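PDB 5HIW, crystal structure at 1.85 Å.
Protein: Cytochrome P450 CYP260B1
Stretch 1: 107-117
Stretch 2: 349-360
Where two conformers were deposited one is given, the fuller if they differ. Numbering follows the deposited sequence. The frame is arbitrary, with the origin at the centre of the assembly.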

# COMPACT_ATOMS: atom_id res chain seq x y z
N VAL A 107 -15.61 8.22 -9.38
CA VAL A 107 -14.38 7.82 -10.09
C VAL A 107 -14.45 6.38 -10.55
O VAL A 107 -14.18 6.05 -11.69
CB VAL A 107 -13.13 7.93 -9.21
CG1 VAL A 107 -11.95 7.24 -9.83
CG2 VAL A 107 -12.79 9.36 -8.91
N ALA A 108 -14.81 5.48 -9.62
CA ALA A 108 -14.96 4.05 -9.95
C ALA A 108 -15.94 3.86 -11.10
O ALA A 108 -15.72 3.03 -12.00
CB ALA A 108 -15.42 3.26 -8.69
N ARG A 109 -17.06 4.59 -11.07
CA ARG A 109 -18.03 4.49 -12.18
C ARG A 109 -17.42 4.87 -13.52
O ARG A 109 -17.70 4.21 -14.49
CB ARG A 109 -19.28 5.37 -11.99
CG ARG A 109 -20.31 4.63 -11.15
CD ARG A 109 -21.63 5.37 -11.00
NE ARG A 109 -22.28 4.88 -9.79
CZ ARG A 109 -22.76 3.64 -9.65
NH1 ARG A 109 -22.74 2.75 -10.63
NH2 ARG A 109 -23.30 3.30 -8.51
N ARG A 110 -16.60 5.91 -13.54
CA ARG A 110 -15.97 6.40 -14.77
C ARG A 110 -14.97 5.33 -15.27
O ARG A 110 -14.88 5.00 -16.46
CB ARG A 110 -15.29 7.74 -14.46
CG ARG A 110 -14.61 8.49 -15.62
CD ARG A 110 -13.98 9.83 -15.17
NE ARG A 110 -14.61 10.43 -13.97
CZ ARG A 110 -13.96 10.71 -12.83
NH1 ARG A 110 -12.64 10.50 -12.74
NH2 ARG A 110 -14.61 11.21 -11.79
N VAL A 111 -14.20 4.80 -14.34
CA VAL A 111 -13.16 3.82 -14.65
C VAL A 111 -13.79 2.57 -15.26
O VAL A 111 -13.34 2.04 -16.30
CB VAL A 111 -12.28 3.52 -13.39
CG1 VAL A 111 -11.42 2.30 -13.63
CG2 VAL A 111 -11.41 4.68 -13.04
N VAL A 112 -14.88 2.09 -14.65
CA VAL A 112 -15.53 0.89 -15.07
C VAL A 112 -16.25 1.11 -16.42
O VAL A 112 -16.19 0.24 -17.31
CB VAL A 112 -16.54 0.44 -14.01
CG1 VAL A 112 -17.50 -0.59 -14.57
CG2 VAL A 112 -15.82 -0.12 -12.79
N GLU A 113 -16.89 2.28 -16.57
CA GLU A 113 -17.58 2.69 -17.80
C GLU A 113 -16.67 2.55 -19.02
O GLU A 113 -17.11 2.13 -20.11
CB GLU A 113 -18.07 4.15 -17.70
CG GLU A 113 -18.67 4.73 -18.98
CD GLU A 113 -19.92 3.99 -19.37
OE1 GLU A 113 -20.62 3.62 -18.43
OE2 GLU A 113 -20.19 3.77 -20.58
N ARG A 114 -15.40 2.92 -18.85
CA ARG A 114 -14.44 2.85 -19.95
C ARG A 114 -14.27 1.45 -20.44
O ARG A 114 -13.83 1.29 -21.56
CB ARG A 114 -13.05 3.39 -19.60
CG ARG A 114 -12.97 4.91 -19.32
CD ARG A 114 -11.64 5.34 -18.68
NE ARG A 114 -11.77 6.71 -18.17
CZ ARG A 114 -11.25 7.19 -17.03
NH1 ARG A 114 -10.45 6.47 -16.23
NH2 ARG A 114 -11.51 8.46 -16.72
N LEU A 115 -14.55 0.42 -19.62
CA LEU A 115 -14.29 -0.94 -20.06
C LEU A 115 -15.47 -1.58 -20.75
O LEU A 115 -15.37 -2.71 -21.27
CB LEU A 115 -13.86 -1.83 -18.88
CG LEU A 115 -12.55 -1.43 -18.15
CD1 LEU A 115 -12.22 -2.46 -17.04
CD2 LEU A 115 -11.41 -1.35 -19.15
N VAL A 116 -16.59 -0.87 -20.73
CA VAL A 116 -17.88 -1.47 -21.01
C VAL A 116 -17.99 -2.02 -22.45
O VAL A 116 -18.71 -3.01 -22.68
CB VAL A 116 -19.02 -0.45 -20.73
CG1 VAL A 116 -20.24 -0.69 -21.63
CG2 VAL A 116 -19.40 -0.52 -19.26
N ARG A 117 -17.32 -1.42 -23.42
CA ARG A 117 -17.51 -1.99 -24.76
C ARG A 117 -16.36 -2.89 -25.12
O ARG A 117 -16.24 -3.28 -26.26
CB ARG A 117 -17.72 -0.91 -25.84
CG ARG A 117 -19.00 -0.06 -25.76
CD ARG A 117 -20.30 -0.78 -25.41
NE ARG A 117 -20.78 -1.79 -26.36
CZ ARG A 117 -21.62 -2.79 -26.03
NH1 ARG A 117 -22.05 -2.90 -24.78
NH2 ARG A 117 -22.02 -3.68 -26.95
N ARG A 349 -13.17 -1.93 -1.84
CA ARG A 349 -14.55 -2.35 -1.86
C ARG A 349 -15.41 -1.69 -2.93
O ARG A 349 -16.16 -2.38 -3.68
CB ARG A 349 -15.16 -2.12 -0.46
CG ARG A 349 -16.64 -2.37 -0.44
CD ARG A 349 -17.29 -2.14 0.92
NE ARG A 349 -16.87 -0.94 1.64
CZ ARG A 349 -17.38 0.27 1.50
NH1 ARG A 349 -18.33 0.48 0.63
NH2 ARG A 349 -16.93 1.26 2.24
N VAL A 350 -15.34 -0.38 -3.01
CA VAL A 350 -16.12 0.38 -3.97
C VAL A 350 -15.78 0.06 -5.41
O VAL A 350 -16.67 -0.24 -6.23
CB VAL A 350 -15.98 1.84 -3.73
CG1 VAL A 350 -16.66 2.64 -4.84
CG2 VAL A 350 -16.57 2.20 -2.38
N GLY A 351 -14.51 0.14 -5.74
CA GLY A 351 -14.05 -0.19 -7.06
C GLY A 351 -14.42 -1.58 -7.52
O GLY A 351 -14.86 -1.79 -8.67
N VAL A 352 -14.07 -2.56 -6.68
CA VAL A 352 -14.24 -3.93 -7.08
C VAL A 352 -15.69 -4.33 -7.14
O VAL A 352 -16.09 -5.07 -8.07
CB VAL A 352 -13.33 -4.86 -6.25
CG1 VAL A 352 -13.72 -6.29 -6.46
CG2 VAL A 352 -11.90 -4.66 -6.65
N SER A 353 -16.52 -3.84 -6.22
CA SER A 353 -17.96 -4.08 -6.30
C SER A 353 -18.61 -3.57 -7.62
O SER A 353 -19.38 -4.27 -8.26
CB SER A 353 -18.70 -3.56 -5.07
OG SER A 353 -18.53 -2.19 -4.82
N LEU A 354 -18.18 -2.42 -8.06
CA LEU A 354 -18.69 -1.85 -9.30
C LEU A 354 -18.24 -2.60 -10.50
O LEU A 354 -19.03 -2.76 -11.47
CB LEU A 354 -18.34 -0.39 -9.38
CG LEU A 354 -19.15 0.46 -8.42
CD1 LEU A 354 -18.64 1.88 -8.41
CD2 LEU A 354 -20.63 0.42 -8.70
N LEU A 355 -17.00 -3.06 -10.49
CA LEU A 355 -16.42 -3.85 -11.61
C LEU A 355 -17.15 -5.17 -11.71
O LEU A 355 -17.57 -5.60 -12.82
CB LEU A 355 -14.95 -4.09 -11.35
CG LEU A 355 -14.17 -4.87 -12.41
CD1 LEU A 355 -14.05 -4.05 -13.69
CD2 LEU A 355 -12.78 -5.26 -11.90
N LEU A 356 -17.35 -5.81 -10.56
CA LEU A 356 -17.98 -7.17 -10.49
C LEU A 356 -19.41 -7.09 -10.96
O LEU A 356 -19.85 -7.92 -11.77
CB LEU A 356 -17.92 -7.83 -9.08
CG LEU A 356 -16.55 -8.24 -8.59
CD1 LEU A 356 -16.72 -8.82 -7.19
CD2 LEU A 356 -15.81 -9.23 -9.48
N GLU A 357 -20.13 -6.05 -10.54
CA GLU A 357 -21.54 -6.03 -10.85
C GLU A 357 -21.74 -5.70 -12.34
O GLU A 357 -22.74 -6.07 -12.92
CB GLU A 357 -22.32 -5.07 -9.97
CG GLU A 357 -22.55 -3.72 -10.58
CD GLU A 357 -23.65 -2.94 -9.90
OE1 GLU A 357 -23.38 -1.79 -9.48
OE2 GLU A 357 -24.77 -3.50 -9.80
N ARG A 358 -20.80 -4.97 -12.92
CA ARG A 358 -20.88 -4.57 -14.32
C ARG A 358 -20.46 -5.68 -15.29
O ARG A 358 -20.93 -5.71 -16.41
CB ARG A 358 -20.04 -3.35 -14.56
CG ARG A 358 -20.27 -2.72 -15.94
CD ARG A 358 -21.65 -2.07 -16.00
NE ARG A 358 -22.00 -1.59 -17.33
CZ ARG A 358 -22.30 -2.37 -18.38
NH1 ARG A 358 -22.29 -3.71 -18.30
NH2 ARG A 358 -22.60 -1.80 -19.55
N PHE A 359 -19.58 -6.57 -14.87
CA PHE A 359 -19.06 -7.61 -15.73
C PHE A 359 -19.35 -8.96 -15.11
O PHE A 359 -18.47 -9.61 -14.56
CB PHE A 359 -17.58 -7.37 -15.99
CG PHE A 359 -17.32 -6.10 -16.75
CD1 PHE A 359 -17.65 -6.02 -18.09
CD2 PHE A 359 -16.76 -4.99 -16.13
CE1 PHE A 359 -17.44 -4.87 -18.80
CE2 PHE A 359 -16.59 -3.83 -16.83
CZ PHE A 359 -16.92 -3.77 -18.18
N PRO A 360 -20.61 -9.36 -15.17
CA PRO A 360 -21.00 -10.73 -14.77
C PRO A 360 -20.01 -11.81 -15.25
O PRO A 360 -19.74 -12.72 -14.52
CB PRO A 360 -22.36 -10.90 -15.45
CG PRO A 360 -22.92 -9.53 -15.52
CD PRO A 360 -21.77 -8.57 -15.63

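Two helices that pack without a single hydrogen bond between them must rely on shape, and this pair from cytochrome P450 CYP260B1 shows how rotamers supply it. The helix axes approach to 9.2 Å and run in broadly the same direction, 38° apart; the contact buries 511 Å², both sides summed, although at least 240 residues separate any touching pair in sequence.

The backbones come nearest where side chains are smallest. Ala 108 CA lies 5.2 Å from Gly 351 CA, and the methyl of Ala 108 points toward the partner helix, with its CB 4.1 Å from Gly 351 CA. The same CB touches Leu 354 CD1 at 3.5 Å and Val 350 CG1 at 4.1 Å, so one methyl group meets three residues of the partner.

One turn on, Val 112 occupies the middle of the contact. Its chi1 of 165° (t), common for a helical valine, directs both methyls to useful places: CG2 sits 4.2 Å from Leu 354 CB and 4.3 Å from Leu 355 CB, while CG1 reaches Arg 358 CB at 3.8 Å and Phe 359 CE2 at 4.1 Å. A branched, compact side chain suits this position, since it fills the space between successive turns without needing to extend.

The leucines illustrate how the same residue type serves two roles. Leu 354 points toward the first stretch and adopts the mt rotamer, which carries CD1 to Ala 108 and leaves CD2 3.7 Å from Arg 109 NH1. Leu 355 leaves its helix sideways; its tp rotamer (chi1 -179°, chi2 68°) brings the end of the chain nearer, and its CD1 meets Leu 115 CD1 at 4.1 Å. Leu 115, itself mt, also places CB 3.7 Å from Phe 359 CZ.

Phe 359 is the first residue to leave helical phi/psi, and its m rotamer (chi1 -65°) points the buried ring at the first stretch just where that chain makes a type I turn from Glu 113 to Val 116. The tip of the ring packs against the last two residues of this turn: CZ is 3.6 Å from Leu 115 O and 3.8 Å from Val 116 CA, which lies at the ring edge.

At the exposed margin, arginines combine an aliphatic stem with a charged end. Arg 358 (chi1 t, chi2 p, chi3 t) bends at chi2, and its guanidinium presents one face to Val 116 CG2, while NH2 lies 3.3 Å from Val 116 CG1. Such an arrangement covers apolar surface while keeping the charge near solvent.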